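Local coordinates for protein 2-hydroxyhepta-2,4-diene-1,7-dioate isomerase (Mycobacterium abscessus, PDB 3RR6) that probably acts as a metal-dependent isomerase or acetylpyruvate hydrolase of the fumarylacetoacetate hydrolase family, although its function is not established, at residues A[112-118]-A[148-154]; A[121-127]-A[139-145]. All coordinates share one frame. Where two conformers were deposited one is given. Numbering follows the deposited sequence.

Interaction 1 of 2, residues A[112-118]-A[148-154]; sequences ATEVHHE and NDVSARD
Residues 112-118 and 148-154 run antiparallel, their end-to-end directions 142° apart, with Val115 facing Ala152 as a non-hydrogen-bonded pair (CA-CA 4.3 Å) and His116 facing Ser151 as a hydrogen-bonded pair (5.3 Å). His116 N gives to Ser151 O (2.8 Å), and Ser151 N returns to His116 O (3.1 Å). Glu114 O accepts a hydrogen bond from Arg153 N (2.8 Å), the first helical residue after the N-cap Ala152. Beyond it, the p rotamer of Asp154 (chi1 49°) brings its carboxylate to two successive amides: Thr113 N to OD2 at 2.9 Å and Glu114 N to OD1 at 3.1 Å. At the other end the Asn148 side chain accepts Glu118 N on OD1 (3.0 Å), while Asp149 N donates to Glu118 O (2.8 Å) from the centre of an inverse gamma turn. Ser151 OG donates to Asp149 O (2.9 Å) and is also hydrogen-bonded to Lys166 NZ. Val115 CG1 meets Val150 CG1 at 3.4 Å; by the His116 ring, Arg153 CG lies 3.4 Å from the centroid, 6° off the normal, a CH-pi contact. Glu114 OE2 pairs with Arg157. Glu118 OE1 and Asp149 OD2 approach to 3.4 Å, both acceptors; Lys94 and Lys166 form salt bridges to Asp149. Such converging carboxylates, with no ion among these atoms, are consistent with the acidic metal site of fumarylacetoacetate hydrolase relatives.

Interaction 2 of 2, residues A[121-127]-A[139-145]; sequences LAIVIGR and ENILGYT. With EDO (1,2-ethanediol), chain G.
Val124, Thr145 and Asn140 lose the most surface here (78, 72 and 68 Å²) and mark three levels along the antiparallel pairing of strands 121-125 and 141-145, whose axes approach to 4.6 Å at 153°. At the first level Thr145 forms a hydrogen-bonded pair with Ala122: Ala122 N to Thr145 O and Thr145 N to Ala122 O are both 2.9 Å. With chi1 at -166° (t), Thr145 sets CG2 4.0 Å from Val124 CG2 and 3.7 Å from Ala122 CB, while its OG1 bonds to Trp177 O. These methyls pack on strand 172-179. On the reverse face Ile123 CG1 lies 4.0 Å from Tyr144 CE1, beside helix 210-220. Val124 N donates to Gly143 O (2.9 Å), but Val124 O receives Leu142 N at 2.8 Å and, weakly, Gly143 N at 3.5 Å. Leu142 (phi/psi -65/-51) and Gly143 (172/-161) thus oppose one residue: a classic beta bulge, which shifts the register by one, so that Ile125 pairs with Ile141. Val124 CG1 touches Leu142 CD2 at 4.1 Å. Past the bulge Asn140 O accepts Gly126 N (2.8 Å, 175°), and Asn140 OD1 lies 3.6 Å from Arg127 CB, while Asn140 ND2 is hydrogen-bonded to Arg136 O. A CB on Gly126 would clash with Leu142 N. An ethanediol, probably from the crystallisation liquor, lies alongside, its O2 3.8 Å from Gly126 CA.

Both interactions join strands 115-125 and 141-152, at the far ends of one long antiparallel ladder: their centres lie 25 Å apart, on opposite sides of the chain's centre. Interaction 2 closes the short connection between the strands, interaction 1 the wider span around it. Each has 10 buried residues among 14, yet the chemistry differs. In 112-118 with 148-154, the Asp154 carboxylate and the Asn148 amide supplement the backbone bonds, and the Glu118 and Asp149 carboxylates converge within the span of the two strands, consistent with a metal site as in relatives. In 121-127 with 139-145, the cross-strand hydrogen bonds are all backbone to backbone and aliphatic residues supply most side-chain contacts; exposed Arg127 and Glu139 mark its surface end.

Interaction 1 of 2, residues A[112-118]-A[148-154]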
ATOM      1  N   ALA A 112      20.432   5.573  -8.995  1.00 18.28           N
ATOM      2  CA  ALA A 112      20.267   4.453  -8.058  1.00 18.46           C
ATOM      3  C   ALA A 112      20.876   3.177  -8.611  1.00 19.03           C
ATOM      4  O   ALA A 112      20.551   2.767  -9.726  1.00 19.86           O
ATOM      5  CB  ALA A 112      18.792   4.220  -7.754  1.00 18.07           C
ATOM      6  N   THR A 113      21.738   2.550  -7.818  1.00 19.30           N
ATOM      7  CA  THR A 113      22.416   1.316  -8.207  1.00 19.88           C
ATOM      8  C   THR A 113      21.841   0.040  -7.583  1.00 19.31           C
ATOM      9  O   THR A 113      22.106  -1.057  -8.084  1.00 19.94           O
ATOM     10  CB  THR A 113      23.923   1.371  -7.855  1.00 20.28           C
ATOM     11  OG1 THR A 113      24.097   1.347  -6.432  1.00 21.70           O
ATOM     12  CG2 THR A 113      24.572   2.627  -8.440  1.00 22.67           C
ATOM     13  N   GLU A 114      21.077   0.160  -6.497  1.00 17.63           N
ATOM     14  CA  GLU A 114      20.555  -1.008  -5.788  1.00 17.61           C
ATOM     15  C   GLU A 114      19.146  -0.723  -5.281  1.00 15.96           C
ATOM     16  O   GLU A 114      18.984  -0.056  -4.254  1.00 17.30           O
ATOM     17  CB  GLU A 114      21.455  -1.349  -4.598  1.00 18.65           C
ATOM     18  CG  GLU A 114      21.065  -2.619  -3.877  1.00 21.61           C
ATOM     19  CD  GLU A 114      21.994  -2.977  -2.728  1.00 26.48           C
ATOM     20  OE1 GLU A 114      21.704  -3.983  -2.039  1.00 30.21           O
ATOM     21  OE2 GLU A 114      23.002  -2.266  -2.499  1.00 28.73           O
ATOM     22  N   VAL A 115      18.142  -1.223  -5.995  1.00 13.56           N
ATOM     23  CA  VAL A 115      16.744  -0.921  -5.678  1.00 12.63           C
ATOM     24  C   VAL A 115      16.037  -2.203  -5.244  1.00 12.57           C
ATOM     25  O   VAL A 115      16.145  -3.225  -5.917  1.00 12.44           O
ATOM     26  CB  VAL A 115      16.021  -0.295  -6.883  1.00 12.03           C
ATOM     27  CG1 VAL A 115      14.540  -0.030  -6.551  1.00 12.63           C
ATOM     28  CG2 VAL A 115      16.705   1.021  -7.286  1.00 13.39           C
ATOM     29  N   HIS A 116      15.338  -2.149  -4.108  1.00 12.40           N
ATOM     30  CA  HIS A 116      14.682  -3.326  -3.534  1.00 12.41           C
ATOM     31  C   HIS A 116      13.171  -3.199  -3.474  1.00 12.10           C
ATOM     32  O   HIS A 116      12.642  -2.093  -3.331  1.00 12.55           O
ATOM     33  CB  HIS A 116      15.199  -3.567  -2.117  1.00 12.97           C
ATOM     34  CG  HIS A 116      16.598  -4.085  -2.064  1.00 14.24           C
ATOM     35  ND1 HIS A 116      17.128  -4.665  -0.933  1.00 18.11           N
ATOM     36  CD2 HIS A 116      17.577  -4.126  -3.001  1.00 15.58           C
ATOM     37  CE1 HIS A 116      18.375  -5.032  -1.174  1.00 18.23           C
ATOM     38  NE2 HIS A 116      18.672  -4.719  -2.420  1.00 16.92           N
ATOM     39  N   HIS A 117      12.493  -4.342  -3.572  1.00 12.17           N
ATOM     40  CA  HIS A 117      11.056  -4.447  -3.326  1.00 11.76           C
ATOM     41  C   HIS A 117      10.765  -4.628  -1.842  1.00 11.86           C
ATOM     42  O   HIS A 117      11.526  -5.283  -1.125  1.00 11.96           O
ATOM     43  CB  HIS A 117      10.447  -5.647  -4.086  1.00 12.21           C
ATOM     44  CG  HIS A 117      11.094  -6.971  -3.776  1.00 12.77           C
ATOM     45  ND1 HIS A 117      10.859  -7.670  -2.609  1.00 13.28           N
ATOM     46  CD2 HIS A 117      11.965  -7.723  -4.491  1.00 14.23           C
ATOM     47  CE1 HIS A 117      11.566  -8.789  -2.617  1.00 14.29           C
ATOM     48  NE2 HIS A 117      12.244  -8.848  -3.749  1.00 14.25           N
ATOM     49  N   GLU A 118       9.617  -4.115  -1.411  1.00 11.90           N
ATOM     50  CA  GLU A 118       9.132  -4.282  -0.035  1.00 12.14           C
ATOM     51  C   GLU A 118       7.607  -4.370  -0.066  1.00 11.53           C
ATOM     52  O   GLU A 118       6.910  -3.353  -0.067  1.00 11.66           O
ATOM     53  CB  GLU A 118       9.605  -3.123   0.864  1.00 12.59           C
ATOM     54  CG  GLU A 118      11.137  -3.034   0.960  1.00 15.25           C
ATOM     55  CD  GLU A 118      11.673  -2.005   1.928  1.00 19.87           C
ATOM     56  OE1 GLU A 118      10.893  -1.371   2.649  1.00 22.71           O
ATOM     57  OE2 GLU A 118      12.919  -1.826   1.938  1.00 25.55           O
ATOM     58  N   ASN A 148       3.930  -1.321  -2.361  1.00 11.98           N
ATOM     59  CA  ASN A 148       5.311  -1.777  -2.532  1.00 12.03           C
ATOM     60  C   ASN A 148       6.210  -0.595  -2.171  1.00 11.78           C
ATOM     61  O   ASN A 148       6.249   0.399  -2.898  1.00 12.46           O
ATOM     62  CB  ASN A 148       5.505  -2.237  -3.980  1.00 12.18           C
ATOM     63  CG  ASN A 148       6.797  -3.008  -4.222  1.00 12.67           C
ATOM     64  OD1 ASN A 148       7.712  -2.996  -3.408  1.00 13.04           O
ATOM     65  ND2 ASN A 148       6.879  -3.666  -5.388  1.00 14.11           N
ATOM     66  N   ASP A 149       6.889  -0.671  -1.030  1.00 11.91           N
ATOM     67  CA  ASP A 149       7.757   0.415  -0.560  1.00 11.83           C
ATOM     68  C   ASP A 149       9.113   0.274  -1.245  1.00 12.02           C
ATOM     69  O   ASP A 149      10.102  -0.164  -0.641  1.00 12.13           O
ATOM     70  CB  ASP A 149       7.893   0.388   0.969  1.00 12.44           C
ATOM     71  CG  ASP A 149       8.746   1.536   1.531  1.00 13.38           C
ATOM     72  OD1 ASP A 149       9.139   2.464   0.799  1.00 14.60           O
ATOM     73  OD2 ASP A 149       9.034   1.508   2.752  1.00 15.81           O
ATOM     74  N   VAL A 150       9.149   0.649  -2.518  1.00 11.50           N
ATOM     75  CA  VAL A 150      10.355   0.511  -3.322  1.00 11.23           C
ATOM     76  C   VAL A 150      11.430   1.455  -2.769  1.00 11.71           C
ATOM     77  O   VAL A 150      11.144   2.615  -2.442  1.00 11.92           O
ATOM     78  CB  VAL A 150      10.089   0.792  -4.817  1.00 10.89           C
ATOM     79  CG1 VAL A 150      11.373   0.598  -5.650  1.00 11.38           C
ATOM     80  CG2 VAL A 150       8.969  -0.117  -5.372  1.00 12.43           C
ATOM     81  N   SER A 151      12.656   0.942  -2.644  1.00 11.77           N
ATOM     82  CA  SER A 151      13.709   1.637  -1.905  1.00 12.14           C
ATOM     83  C   SER A 151      15.071   1.511  -2.583  1.00 12.06           C
ATOM     84  O   SER A 151      15.523   0.391  -2.853  1.00 12.57           O
ATOM     85  CB  SER A 151      13.829   1.037  -0.493  1.00 13.40           C
ATOM     86  OG  SER A 151      12.579   1.043   0.191  1.00 15.28           O
ATOM     87  N   ALA A 152      15.734   2.638  -2.818  1.00 11.50           N
ATOM     88  CA  ALA A 152      17.119   2.649  -3.299  1.00 12.33           C
ATOM     89  C   ALA A 152      18.075   2.524  -2.117  1.00 13.16           C
ATOM     90  O   ALA A 152      18.372   3.501  -1.417  1.00 12.89           O
ATOM     91  CB  ALA A 152      17.406   3.921  -4.111  1.00 12.55           C
ATOM     92  N   ARG A 153      18.536   1.297  -1.880  1.00 13.71           N
ATOM     93  CA  ARG A 153      19.367   1.003  -0.709  1.00 14.95           C
ATOM     94  C   ARG A 153      20.665   1.815  -0.710  1.00 15.06           C
ATOM     95  O   ARG A 153      21.160   2.198   0.351  1.00 15.91           O
ATOM     96  CB  ARG A 153      19.693  -0.500  -0.632  1.00 15.92           C
ATOM     97  CG  ARG A 153      18.511  -1.460  -0.692  1.00 18.93           C
ATOM     98  CD  ARG A 153      17.435  -1.215   0.362  1.00 22.87           C
ATOM     99  NE  ARG A 153      17.909  -1.398   1.737  1.00 26.71           N
ATOM    100  CZ  ARG A 153      17.752  -2.502   2.472  1.00 29.17           C
ATOM    101  NH1 ARG A 153      17.134  -3.576   1.990  1.00 30.22           N
ATOM    102  NH2 ARG A 153      18.228  -2.533   3.716  1.00 30.32           N
ATOM    103  N   ASP A 154      21.225   2.070  -1.890  1.00 15.15           N
ATOM    104  CA  ASP A 154      22.444   2.873  -1.979  1.00 15.71           C
ATOM    105  C   ASP A 154      22.210   4.302  -1.499  1.00 15.29           C
ATOM    106  O   ASP A 154      23.090   4.922  -0.907  1.00 16.09           O
ATOM    107  CB  ASP A 154      23.076   2.847  -3.384  1.00 16.10           C
ATOM    108  CG  ASP A 154      22.094   3.132  -4.506  1.00 17.09           C
ATOM    109  OD1 ASP A 154      20.994   2.538  -4.528  1.00 17.75           O
ATOM    110  OD2 ASP A 154      22.456   3.923  -5.412  1.00 19.14           O
TER

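Interaction 2 of 2, residues A[121-127]-A[139-145]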
ATOM      1  N   LEU A 121       1.052  -4.486   3.393  1.00 10.80           N
ATOM      2  CA  LEU A 121      -0.358  -4.140   3.579  1.00 11.06           C
ATOM      3  C   LEU A 121      -0.475  -2.633   3.773  1.00 11.34           C
ATOM      4  O   LEU A 121       0.255  -2.050   4.583  1.00 11.80           O
ATOM      5  CB  LEU A 121      -0.930  -4.859   4.804  1.00 11.36           C
ATOM      6  CG  LEU A 121      -2.372  -4.500   5.170  1.00 11.22           C
ATOM      7  CD1 LEU A 121      -3.341  -5.095   4.158  1.00 12.79           C
ATOM      8  CD2 LEU A 121      -2.715  -4.980   6.590  1.00 12.93           C
ATOM      9  N   ALA A 122      -1.393  -2.009   3.032  1.00 10.76           N
ATOM     10  CA  ALA A 122      -1.619  -0.567   3.099  1.00 10.83           C
ATOM     11  C   ALA A 122      -2.955  -0.236   3.743  1.00 10.91           C
ATOM     12  O   ALA A 122      -3.992  -0.721   3.307  1.00 11.98           O
ATOM     13  CB  ALA A 122      -1.565   0.041   1.681  1.00 10.92           C
ATOM     14  N   ILE A 123      -2.918   0.600   4.774  1.00 10.14           N
ATOM     15  CA  ILE A 123      -4.119   1.159   5.402  1.00 10.40           C
ATOM     16  C   ILE A 123      -4.511   2.420   4.639  1.00 10.48           C
ATOM     17  O   ILE A 123      -3.660   3.265   4.358  1.00 10.72           O
ATOM     18  CB  ILE A 123      -3.807   1.589   6.845  1.00 10.22           C
ATOM     19  CG1 ILE A 123      -3.341   0.416   7.704  1.00 11.37           C
ATOM     20  CG2 ILE A 123      -5.021   2.272   7.507  1.00 12.36           C
ATOM     21  CD1 ILE A 123      -2.632   0.881   8.973  1.00 13.20           C
ATOM     22  N   VAL A 124      -5.791   2.563   4.310  1.00  9.99           N
ATOM     23  CA  VAL A 124      -6.299   3.800   3.729  1.00 10.48           C
ATOM     24  C   VAL A 124      -7.243   4.462   4.729  1.00 10.37           C
ATOM     25  O   VAL A 124      -8.257   3.873   5.134  1.00 11.31           O
ATOM     26  CB  VAL A 124      -7.008   3.588   2.377  1.00 10.17           C
ATOM     27  CG1 VAL A 124      -7.423   4.949   1.784  1.00 11.59           C
ATOM     28  CG2 VAL A 124      -6.102   2.799   1.395  1.00 12.62           C
ATOM     29  N   ILE A 125      -6.905   5.689   5.126  1.00 10.54           N
ATOM     30  CA  ILE A 125      -7.687   6.468   6.099  1.00 10.79           C
ATOM     31  C   ILE A 125      -8.959   7.013   5.451  1.00 11.64           C
ATOM     32  O   ILE A 125      -8.956   7.411   4.282  1.00 11.82           O
ATOM     33  CB  ILE A 125      -6.815   7.622   6.667  1.00 11.32           C
ATOM     34  CG1 ILE A 125      -5.595   7.045   7.401  1.00 11.45           C
ATOM     35  CG2 ILE A 125      -7.619   8.592   7.536  1.00 11.53           C
ATOM     36  CD1 ILE A 125      -5.897   6.247   8.658  1.00 12.91           C
ATOM     37  N   GLY A 126     -10.062   6.975   6.198  1.00 12.53           N
ATOM     38  CA  GLY A 126     -11.360   7.402   5.681  1.00 13.62           C
ATOM     39  C   GLY A 126     -11.992   8.626   6.328  1.00 14.64           C
ATOM     40  O   GLY A 126     -13.015   9.101   5.844  1.00 16.15           O
ATOM     41  N   ARG A 127     -11.392   9.123   7.413  1.00 15.39           N
ATOM     42  CA  ARG A 127     -11.902  10.283   8.139  0.50 16.07           C
ATOM     43  C   ARG A 127     -10.736  11.161   8.565  1.00 15.74           C
ATOM     44  O   ARG A 127      -9.649  10.652   8.821  1.00 14.89           O
ATOM     45  CB  ARG A 127     -12.647   9.835   9.395  0.50 16.89           C
ATOM     46  CG  ARG A 127     -13.827   8.932   9.147  0.50 20.04           C
ATOM     47  CD  ARG A 127     -14.592   8.697  10.429  0.50 23.80           C
ATOM     48  NE  ARG A 127     -15.860   8.022  10.189  0.50 27.12           N
ATOM     49  CZ  ARG A 127     -16.791   7.838  11.120  0.50 29.61           C
ATOM     50  NH1 ARG A 127     -16.589   8.274  12.360  0.50 30.59           N
ATOM     51  NH2 ARG A 127     -17.920   7.214  10.816  0.50 31.28           N
ATOM     52  N   GLU A 139     -12.824   2.641  12.910  1.00 14.88           N
ATOM     53  CA  GLU A 139     -13.850   3.616  12.530  1.00 15.77           C
ATOM     54  C   GLU A 139     -13.292   4.766  11.679  1.00 15.26           C
ATOM     55  O   GLU A 139     -14.062   5.493  11.054  1.00 16.40           O
ATOM     56  CB  GLU A 139     -14.639   4.126  13.753  1.00 16.64           C
ATOM     57  CG  GLU A 139     -13.911   5.074  14.673  1.00 17.66           C
ATOM     58  CD  GLU A 139     -14.706   5.439  15.917  1.00 21.83           C
ATOM     59  OE1 GLU A 139     -15.784   4.850  16.143  1.00 24.51           O
ATOM     60  OE2 GLU A 139     -14.248   6.315  16.673  1.00 23.69           O
ATOM     61  N   ASN A 140     -11.963   4.914  11.643  1.00 13.68           N
ATOM     62  CA  ASN A 140     -11.282   5.940  10.848  1.00 13.44           C
ATOM     63  C   ASN A 140     -10.619   5.394   9.592  1.00 12.97           C
ATOM     64  O   ASN A 140      -9.993   6.159   8.854  1.00 13.66           O
ATOM     65  CB  ASN A 140     -10.230   6.646  11.703  1.00 13.15           C
ATOM     66  CG  ASN A 140     -10.861   7.512  12.776  1.00 14.53           C
ATOM     67  OD1 ASN A 140     -11.414   8.569  12.477  1.00 16.56           O
ATOM     68  ND2 ASN A 140     -10.833   7.038  14.024  1.00 15.76           N
ATOM     69  N   ILE A 141     -10.753   4.091   9.360  1.00 12.34           N
ATOM     70  CA  ILE A 141     -10.138   3.411   8.221  1.00 11.79           C
ATOM     71  C   ILE A 141     -11.179   3.114   7.148  1.00 12.14           C
ATOM     72  O   ILE A 141     -12.203   2.466   7.417  1.00 13.30           O
ATOM     73  CB  ILE A 141      -9.419   2.119   8.681  1.00 11.43           C
ATOM     74  CG1 ILE A 141      -8.190   2.487   9.532  1.00 11.84           C
ATOM     75  CG2 ILE A 141      -9.039   1.240   7.474  1.00 11.92           C
ATOM     76  CD1 ILE A 141      -7.557   1.289  10.270  1.00 12.27           C
ATOM     77  N   LEU A 142     -10.929   3.602   5.934  1.00 11.85           N
ATOM     78  CA  LEU A 142     -11.758   3.254   4.779  1.00 11.98           C
ATOM     79  C   LEU A 142     -11.656   1.766   4.450  1.00 12.49           C
ATOM     80  O   LEU A 142     -12.672   1.066   4.302  1.00 13.88           O
ATOM     81  CB  LEU A 142     -11.347   4.092   3.565  1.00 12.09           C
ATOM     82  CG  LEU A 142     -12.050   3.769   2.251  1.00 12.28           C
ATOM     83  CD1 LEU A 142     -13.545   4.036   2.375  1.00 14.19           C
ATOM     84  CD2 LEU A 142     -11.456   4.583   1.094  1.00 13.62           C
ATOM     85  N   GLY A 143     -10.425   1.289   4.326  1.00 12.20           N
ATOM     86  CA  GLY A 143     -10.165  -0.101   4.006  1.00 11.59           C
ATOM     87  C   GLY A 143      -8.692  -0.327   3.743  1.00 11.10           C
ATOM     88  O   GLY A 143      -7.851   0.490   4.135  1.00 10.92           O
ATOM     89  N   TYR A 144      -8.397  -1.438   3.076  1.00 11.37           N
ATOM     90  CA  TYR A 144      -7.016  -1.914   2.924  1.00 11.18           C
ATOM     91  C   TYR A 144      -6.709  -2.169   1.469  1.00 11.23           C
ATOM     92  O   TYR A 144      -7.568  -2.610   0.710  1.00 11.57           O
ATOM     93  CB  TYR A 144      -6.780  -3.195   3.735  1.00 11.75           C
ATOM     94  CG  TYR A 144      -7.065  -2.974   5.193  1.00 11.77           C
ATOM     95  CD1 TYR A 144      -6.097  -2.450   6.035  1.00 12.57           C
ATOM     96  CD2 TYR A 144      -8.331  -3.192   5.709  1.00 13.81           C
ATOM     97  CE1 TYR A 144      -6.364  -2.194   7.360  1.00 12.75           C
ATOM     98  CE2 TYR A 144      -8.611  -2.926   7.045  1.00 13.66           C
ATOM     99  CZ  TYR A 144      -7.631  -2.423   7.855  1.00 14.03           C
ATOM    100  OH  TYR A 144      -7.911  -2.156   9.176  1.00 14.57           O
ATOM    101  N   THR A 145      -5.477  -1.869   1.093  1.00 10.60           N
ATOM    102  CA  THR A 145      -4.983  -2.184  -0.246  1.00 11.01           C
ATOM    103  C   THR A 145      -3.556  -2.726  -0.126  1.00 10.64           C
ATOM    104  O   THR A 145      -3.106  -3.071   0.977  1.00 10.95           O
ATOM    105  CB  THR A 145      -5.142  -0.967  -1.212  1.00 11.10           C
ATOM    106  OG1 THR A 145      -4.957  -1.396  -2.572  1.00 12.30           O
ATOM    107  CG2 THR A 145      -4.178   0.178  -0.902  1.00 12.18           C
TER
HETATM  108  C1  EDO G 267     -14.970   3.257   7.576  1.00 34.32           C
HETATM  109  O1  EDO G 267     -14.615   2.425   8.700  1.00 32.60           O
HETATM  110  C2  EDO G 267     -15.052   4.742   7.931  1.00 34.35           C
HETATM  111  O2  EDO G 267     -13.788   5.417   7.813  1.00 34.15           O